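Local coordinates for hydrazine synthase gamma subunit (Candidatus Kuenenia stuttgartiensis, PDB 5C2V), which catalyses the three-electron reduction of nitric oxide to hydroxylamine, the first half-reaction of hydrazine synthesis, in a complex with the alpha and beta subunits, at the interface of chains B and A. Coordinates in Å, arbitrary orientation; residue numbers count along the deposited sequence, not the author numbering. Chains: chain A, Hydrazine synthase gamma subunit; chain B, Hydrazine synthase alpha subunit.

The interface of chains B and A. Residues chain B 16, 236, 395, 397; chain A 54-57, 136.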
loop_
_atom_site.group_PDB
_atom_site.type_symbol
_atom_site.label_atom_id
_atom_site.label_comp_id
_atom_site.label_asym_id
_atom_site.label_seq_id
_atom_site.Cartn_x
_atom_site.Cartn_y
_atom_site.Cartn_z
ATOM N N THR B 16 -42.347 10.925 -5.176
ATOM C CA THR B 16 -41.179 11.122 -4.329
ATOM C C THR B 16 -40.062 10.153 -4.696
ATOM O O THR B 16 -38.915 10.336 -4.290
ATOM C CB THR B 16 -41.528 10.938 -2.845
ATOM O OG1 THR B 16 -41.924 9.581 -2.613
ATOM C CG2 THR B 16 -42.662 11.867 -2.446
ATOM N N ASP B 236 -31.488 11.966 -4.594
ATOM C CA ASP B 236 -32.062 12.841 -3.572
ATOM C C ASP B 236 -31.922 14.329 -3.906
ATOM O O ASP B 236 -32.254 15.187 -3.088
ATOM C CB ASP B 236 -31.442 12.546 -2.202
ATOM C CG ASP B 236 -29.929 12.466 -2.241
ATOM O OD1 ASP B 236 -29.302 13.226 -3.009
ATOM O OD2 ASP B 236 -29.366 11.638 -1.496
ATOM N N ARG B 395 -35.409 16.517 -6.854
ATOM C CA ARG B 395 -35.843 17.600 -5.979
ATOM C C ARG B 395 -34.751 18.652 -5.808
ATOM O O ARG B 395 -33.571 18.320 -5.699
ATOM C CB ARG B 395 -36.262 17.043 -4.617
ATOM C CG ARG B 395 -35.168 16.290 -3.882
ATOM C CD ARG B 395 -35.745 15.414 -2.782
ATOM N NE ARG B 395 -36.576 14.344 -3.329
ATOM C CZ ARG B 395 -37.179 13.417 -2.594
ATOM N NH1 ARG B 395 -37.047 13.424 -1.275
ATOM N NH2 ARG B 395 -37.915 12.481 -3.178
ATOM N N ILE B 397 -32.931 21.592 -3.624
ATOM C CA ILE B 397 -32.727 21.882 -2.210
ATOM C C ILE B 397 -32.623 23.384 -1.962
ATOM O O ILE B 397 -32.054 24.117 -2.772
ATOM C CB ILE B 397 -31.456 21.184 -1.681
ATOM C CG1 ILE B 397 -31.408 19.732 -2.161
ATOM C CG2 ILE B 397 -31.390 21.249 -0.161
ATOM C CD1 ILE B 397 -32.553 18.881 -1.654
ATOM N N ALA A 54 -41.455 9.753 2.754
ATOM C CA ALA A 54 -40.878 9.559 1.425
ATOM C C ALA A 54 -40.578 10.888 0.741
ATOM O O ALA A 54 -39.720 10.964 -0.139
ATOM C CB ALA A 54 -41.802 8.719 0.560
ATOM N N TRP A 55 -41.288 11.931 1.154
ATOM C CA TRP A 55 -41.103 13.259 0.584
ATOM C C TRP A 55 -39.791 13.881 1.050
ATOM O O TRP A 55 -39.265 14.791 0.408
ATOM C CB TRP A 55 -42.269 14.173 0.964
ATOM C CG TRP A 55 -42.171 14.681 2.367
ATOM C CD1 TRP A 55 -42.636 14.071 3.492
ATOM C CD2 TRP A 55 -41.558 15.902 2.794
ATOM N NE1 TRP A 55 -42.353 14.838 4.598
ATOM C CE2 TRP A 55 -41.691 15.969 4.194
ATOM C CE3 TRP A 55 -40.909 16.946 2.128
ATOM C CZ2 TRP A 55 -41.202 17.037 4.942
ATOM C CZ3 TRP A 55 -40.423 18.005 2.869
ATOM C CH2 TRP A 55 -40.573 18.044 4.262
ATOM N N SER A 56 -39.268 13.388 2.170
ATOM C CA SER A 56 -38.050 13.946 2.744
ATOM C C SER A 56 -36.848 13.560 1.897
ATOM O O SER A 56 -36.989 12.841 0.908
ATOM C CB SER A 56 -37.862 13.471 4.185
ATOM O OG SER A 56 -37.701 12.066 4.240
ATOM N N LEU A 57 -35.670 14.039 2.284
ATOM C CA LEU A 57 -34.474 13.835 1.478
ATOM C C LEU A 57 -34.192 12.355 1.237
ATOM O O LEU A 57 -34.413 11.842 0.140
ATOM C CB LEU A 57 -33.267 14.491 2.155
ATOM C CG LEU A 57 -31.980 14.608 1.337
ATOM C CD1 LEU A 57 -32.173 15.576 0.180
ATOM C CD2 LEU A 57 -30.814 15.040 2.215
ATOM N N SER A 136 -35.343 19.209 2.856
ATOM C CA SER A 136 -35.813 18.560 1.638
ATOM C C SER A 136 -36.567 19.554 0.756
ATOM O O SER A 136 -36.595 20.750 1.042
ATOM C CB SER A 136 -36.705 17.363 1.974
ATOM O OG SER A 136 -37.062 16.646 0.804
#
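B:Arg395 of the alpha subunit reaches into the loop A:Ala54 to A:Leu57 of the gamma subunit, its guanidinium group presented to a run of backbone carbonyls. B:Arg395 and A:Leu57 are the most deeply buried residues of the contact, with 50 and 45 Å² of their surface hidden. The arginine chain turns about its CG-CD bond (chi3 65°), which brings the head towards the loop, with the C of A:Ser56 and the N of A:Leu57 at its edge, in its plane. Terminal nitrogen NH1 lies 3.1 Å from the carbonyl O of A:Trp55, but that oxygen sits well off the guanidinium plane, and the geometry does not support a hydrogen bond; the still shorter approach to the carbonyl O of A:Ser56 is doubtful at 2.7 Å resolution. A cation beside carbonyl oxygens would still be favourable electrostatically. The A:Trp55 carbonyl is held from within its own subunit: OG of A:Ser136, swung opposite its own backbone N (chi1 -174°) towards the loop, gives it a hydrogen bond of 2.9 Å in the carbonyl plane, on a lone pair.

On one flank B:Thr16 sets its CB 3.3 Å from the carbonyl O of A:Ala54, while its methyl CG2 rests 3.7 Å from CA of A:Trp55. The indole takes little part, the contact being with the backbone and CB of that residue.

On the other flank A:Leu57 points CD1 between two alpha-subunit residues. This methyl lies 3.3 Å from the backbone O of B:Asp236, which offers that oxygen and its CB rather than its carboxylate. The margin beyond is looser: B:Ile397 touches by its methyl end, CD1 to CD1 of A:Leu57 at 3.8 Å, the two side chains crossing at about a right angle, and like A:Ser136 it has little surface hidden.

With no cross-subunit hydrogen bond assigned, this small patch appears to rest mainly on van der Waals fit, perhaps with some electrostatic help from the arginine. It forms part of the alpha-gamma interface of the heterotrimer, joining the subunit that makes hydroxylamine to the one that condenses it with ammonia.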